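Side-chain contacts in enoyl-acyl carrier protein reductase (Uncultured bacterium, PDB 6KIA), which probably catalyses the NADH-dependent reduction of enoyl-acyl carrier proteins in fatty acid synthesis and is associated with triclosan resistance: residues K199-L202 and M203-E207; Y260-G263 and K264-M267. All coordinates share one frame; numbering follows the deposited sequence.

Contact 1. Residues K199-L202 and M203-E207; sequences KLIL and MNFDE
The carbonyl oxygen of L202 is gripped twice: the amide of D206, one helical turn on, donates to it at 3.0 Å from N to O, and a water donates to the same O at 2.8 Å. That water also donates to D206 OD1 at 2.8 Å, so one carbonyl and the carboxylate that follows four residues later share a solvent bridge along the helix flank. Aspartate suits the place because its short side chain, with CG beside its own backbone N (chi1 -86°), keeps OD1 close to the preceding turn.

On another flank I201 and F205 leave the helix in the same direction, one turn apart. CG2 of I201, the branch anti to the backbone N, sits over one face of the F205 ring, 3.7 Å from its centroid and displaced toward the rim, where CZ is 3.4 Å away. This is a CH-pi contact, and a beta-branched residue suits it by offering a methyl group close to the backbone. M203 CG, beside its own backbone N, lies 3.1 Å from K199 O, while the M203 side chain also packs on F90 and W120.

The amide of N204 leads away from 199-202 into a buried site, with OD1 accepting from F90 N and ND2 donating to G164 O and D91 OD1. Helix 196-219 thus divides its chemistry by flank: the isoleucine-phenylalanine pair is buried, the amide of N204 has its polar atoms satisfied by neighbouring loops, and water joins L202 to D206.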
# COMPACT_ATOMS: atom_id res chain seq x y z
N LYS A 199 -13.57 -16.15 0.62
CA LYS A 199 -12.80 -16.80 -0.43
C LYS A 199 -12.83 -15.99 -1.72
O LYS A 199 -11.80 -15.82 -2.39
CB LYS A 199 -13.32 -18.23 -0.65
CG LYS A 199 -12.93 -19.14 0.50
CD LYS A 199 -13.54 -20.55 0.42
CE LYS A 199 -13.16 -21.33 1.68
NZ LYS A 199 -13.74 -22.72 1.77
N LEU A 200 -14.00 -15.46 -2.05
CA LEU A 200 -14.16 -14.62 -3.23
C LEU A 200 -13.34 -13.33 -3.10
O LEU A 200 -12.60 -12.94 -4.03
CB LEU A 200 -15.64 -14.26 -3.43
CG LEU A 200 -15.92 -13.25 -4.52
CD1 LEU A 200 -15.41 -13.78 -5.86
CD2 LEU A 200 -17.41 -12.96 -4.60
N ILE A 201 -13.46 -12.69 -1.94
CA ILE A 201 -12.70 -11.48 -1.65
C ILE A 201 -11.20 -11.72 -1.77
O ILE A 201 -10.51 -10.93 -2.40
CB ILE A 201 -13.05 -10.93 -0.27
CG1 ILE A 201 -14.48 -10.39 -0.29
CG2 ILE A 201 -12.06 -9.83 0.14
CD1 ILE A 201 -15.00 -10.01 1.07
N LEU A 202 -10.69 -12.82 -1.22
CA LEU A 202 -9.27 -13.15 -1.32
C LEU A 202 -8.83 -13.37 -2.78
O LEU A 202 -7.72 -13.02 -3.14
CB LEU A 202 -8.95 -14.39 -0.49
CG LEU A 202 -8.89 -14.24 1.04
CD1 LEU A 202 -8.85 -15.61 1.67
CD2 LEU A 202 -7.68 -13.45 1.44
N MET A 203 -9.69 -13.98 -3.60
CA MET A 203 -9.39 -14.11 -5.03
C MET A 203 -9.24 -12.72 -5.69
O MET A 203 -8.31 -12.46 -6.49
CB MET A 203 -10.49 -14.92 -5.72
CG MET A 203 -10.58 -16.33 -5.21
SD MET A 203 -11.97 -17.21 -5.95
CE MET A 203 -11.96 -16.53 -7.59
N ASN A 204 -10.16 -11.82 -5.33
CA ASN A 204 -10.10 -10.48 -5.89
C ASN A 204 -8.86 -9.72 -5.42
O ASN A 204 -8.23 -9.00 -6.19
CB ASN A 204 -11.36 -9.69 -5.53
CG ASN A 204 -11.81 -8.77 -6.66
OD1 ASN A 204 -11.56 -9.04 -7.84
ND2 ASN A 204 -12.47 -7.69 -6.30
N PHE A 205 -8.49 -9.92 -4.15
CA PHE A 205 -7.27 -9.33 -3.59
C PHE A 205 -6.05 -9.81 -4.38
O PHE A 205 -5.18 -9.02 -4.75
CB PHE A 205 -7.07 -9.70 -2.11
CG PHE A 205 -7.95 -8.95 -1.12
CD1 PHE A 205 -8.94 -8.08 -1.53
CD2 PHE A 205 -7.76 -9.15 0.25
CE1 PHE A 205 -9.74 -7.42 -0.58
CE2 PHE A 205 -8.56 -8.49 1.21
CZ PHE A 205 -9.54 -7.63 0.79
N ASP A 206 -5.97 -11.12 -4.63
CA ASP A 206 -4.84 -11.61 -5.43
C ASP A 206 -4.80 -10.90 -6.77
O ASP A 206 -3.72 -10.50 -7.23
CB ASP A 206 -4.91 -13.12 -5.66
CG ASP A 206 -4.30 -13.94 -4.54
OD1 ASP A 206 -3.75 -13.38 -3.57
OD2 ASP A 206 -4.37 -15.19 -4.64
N GLU A 207 -5.97 -10.71 -7.40
CA GLU A 207 -5.96 -10.07 -8.72
C GLU A 207 -5.48 -8.61 -8.67
O GLU A 207 -4.60 -8.19 -9.46
CB GLU A 207 -7.36 -10.11 -9.36
CG GLU A 207 -7.82 -11.47 -9.87
CD GLU A 207 -6.79 -12.21 -10.69
OE1 GLU A 207 -5.98 -11.56 -11.39
OE2 GLU A 207 -6.83 -13.46 -10.69
O HOH W 1 -5.51 -13.33 -1.41

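Contact 2. Residues Y260-G263 and K264-M267; sequences YTQG and KAKM. With NAI (1,4-dihydronicotinamide adenine dinucleotide), chain D.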
# COMPACT_ATOMS: atom_id res chain seq x y z
N TYR A 260 -4.02 -8.66 8.92
CA TYR A 260 -3.89 -8.00 7.62
C TYR A 260 -4.41 -8.90 6.50
O TYR A 260 -3.71 -9.79 6.03
CB TYR A 260 -2.44 -7.61 7.40
CG TYR A 260 -2.20 -6.82 6.16
CD1 TYR A 260 -2.55 -5.48 6.09
CD2 TYR A 260 -1.61 -7.41 5.05
CE1 TYR A 260 -2.32 -4.74 4.93
CE2 TYR A 260 -1.37 -6.68 3.90
CZ TYR A 260 -1.74 -5.36 3.84
OH TYR A 260 -1.50 -4.65 2.68
N THR A 261 -5.63 -8.64 6.07
CA THR A 261 -6.35 -9.54 5.18
C THR A 261 -5.74 -9.62 3.79
O THR A 261 -5.96 -10.60 3.08
CB THR A 261 -7.82 -9.12 5.08
OG1 THR A 261 -7.90 -7.80 4.54
CG2 THR A 261 -8.40 -9.10 6.47
N GLN A 262 -4.96 -8.61 3.42
CA GLN A 262 -4.29 -8.55 2.11
C GLN A 262 -2.95 -9.30 2.15
O GLN A 262 -2.18 -9.28 1.18
CB GLN A 262 -4.05 -7.09 1.73
CG GLN A 262 -5.28 -6.35 1.24
CD GLN A 262 -5.61 -6.51 -0.23
OE1 GLN A 262 -4.93 -7.22 -0.99
NE2 GLN A 262 -6.68 -5.85 -0.65
N GLY A 263 -2.68 -9.98 3.27
CA GLY A 263 -1.37 -10.58 3.51
C GLY A 263 -0.96 -11.63 2.50
O GLY A 263 0.17 -11.63 2.00
N LYS A 264 -1.87 -12.53 2.19
CA LYS A 264 -1.61 -13.54 1.16
C LYS A 264 -1.28 -12.91 -0.20
O LYS A 264 -0.36 -13.37 -0.91
CB LYS A 264 -2.82 -14.48 1.04
CG LYS A 264 -2.99 -15.41 2.23
CD LYS A 264 -1.85 -16.42 2.27
CE LYS A 264 -1.96 -17.38 3.44
NZ LYS A 264 -0.77 -18.28 3.49
N ALA A 265 -2.04 -11.89 -0.58
CA ALA A 265 -1.80 -11.21 -1.86
C ALA A 265 -0.46 -10.48 -1.84
O ALA A 265 0.25 -10.47 -2.85
CB ALA A 265 -2.94 -10.23 -2.17
N LYS A 266 -0.10 -9.89 -0.70
CA LYS A 266 1.20 -9.20 -0.64
C LYS A 266 2.36 -10.22 -0.75
O LYS A 266 3.42 -9.89 -1.27
CB LYS A 266 1.34 -8.38 0.65
CG LYS A 266 0.45 -7.11 0.68
CD LYS A 266 0.87 -6.15 -0.46
CE LYS A 266 0.16 -4.80 -0.32
NZ LYS A 266 0.45 -3.83 -1.43
N MET A 267 2.17 -11.44 -0.24
CA MET A 267 3.26 -12.41 -0.39
C MET A 267 3.31 -12.94 -1.83
O MET A 267 4.39 -13.28 -2.35
CB MET A 267 3.12 -13.55 0.63
CG MET A 267 3.53 -13.06 2.01
SD MET A 267 3.46 -14.37 3.28
CE MET A 267 1.71 -14.63 3.39
PA NAI D . -4.26 4.77 -1.70
O1A NAI D . -3.81 6.18 -1.91
O2A NAI D . -5.75 4.55 -1.50
O5B NAI D . -3.70 3.92 -2.92
C5B NAI D . -4.42 2.79 -3.37
C4B NAI D . -3.85 2.55 -4.81
O4B NAI D . -4.52 1.23 -5.29
C3B NAI D . -4.18 3.48 -5.64
O3B NAI D . -3.07 3.80 -6.57
C2B NAI D . -5.47 2.87 -6.47
O2B NAI D . -5.64 3.62 -7.73
C1B NAI D . -5.17 1.63 -6.62
N9A NAI D . -6.37 0.77 -6.65
C8A NAI D . -7.32 0.44 -5.76
N7A NAI D . -8.19 -0.37 -6.35
C5A NAI D . -7.77 -0.56 -7.63
C6A NAI D . -8.37 -1.32 -8.62
N6A NAI D . -9.55 -2.14 -8.67
N1A NAI D . -7.78 -1.36 -9.83
C2A NAI D . -6.64 -0.64 -10.06
N3A NAI D . -6.04 0.12 -9.07
C4A NAI D . -6.64 0.15 -7.84
O3 NAI D . -3.54 4.10 -0.37
PN NAI D . -2.02 3.61 -0.16
O1N NAI D . -1.07 4.73 -0.43
O2N NAI D . -2.01 3.12 1.28
O5D NAI D . -1.77 2.40 -1.17
C5D NAI D . -0.71 2.42 -2.10
C4D NAI D . 0.12 1.14 -1.90
O4D NAI D . 0.75 1.22 -0.74
C3D NAI D . -0.79 -0.08 -1.78
O3D NAI D . -0.35 -1.14 -2.57
C2D NAI D . -0.61 -0.45 -0.29
O2D NAI D . -1.01 -1.86 -0.09
C1D NAI D . 0.65 -0.20 -0.05
N1N NAI D . 0.96 -0.05 1.37
C2N NAI D . 0.15 0.67 2.23
C3N NAI D . 0.46 0.72 3.59
C7N NAI D . -0.39 1.54 4.56
O7N NAI D . -0.33 1.35 5.77
N7N NAI D . -1.26 2.53 4.04
C4N NAI D . 1.58 0.09 4.11
C5N NAI D . 2.42 -0.59 3.23
C6N NAI D . 2.10 -0.66 1.87
O HOH W 2 -4.78 -11.49 0.54
O HOH W 3 -4.43 -12.89 3.73
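The K266 chain slants past the Y260 ring where a type I beta turn, Y260 to G263, leads into helix 263-278 of a Rossmann-type dinucleotide-binding fold, with Q262 at the N-cap position. K266 CG lies at the edge of the tyrosine ring, near its plane, and CE sits beside the hydroxyl, 3.4 Å from Y260 OH. The tyrosine reaches it because CG stands anti to the backbone N (chi1 -175°), which carries the ring toward the bound dinucleotide. A long aliphatic chain suits K266: bent at chi2 (-62°) and otherwise extended, it passes the tyrosine and brings NZ to the cofactor. NZ also donates to Y239 O, a further hold.

K266 N donates to Q262 O at 2.9 Å, the first turn of the helix. The Q262 side-chain amide turns to other partners, OE1 to T209 and NE2 to G163 O. G263 fits the turn, since a CB there would clash with Y260 O, the acceptor of its own amide. Two waters donate to T261 O and accept from the amides of K264 and A265. As in short-chain dehydrogenase/reductase relatives, K266 NZ bonds both hydroxyls of the nicotinamide ribose, O2D at 2.8 Å and O3D at 3.0 Å.

Overall arrangement
Contact 1 comes first along the chain, inside helix 196-219, and joins successive turns of that helix without closing a loop. The chain then runs through helix 221-229 and strands 234-240, 244-248 and 251-255 before contact 2, where a beta turn opens helix 263-278. The two lie in series, neither nested nor crossed, yet their centres are only about 10 Å apart. They meet directly: F205 CD1 lies 3.3 Å from Q262 NE2, and D206 OD1 lies 3.4 Å from A265 CA. Helix 196-219 is thereby packed against the start of helix 263-278, beside the NADH pocket that residues 260-267 help to form.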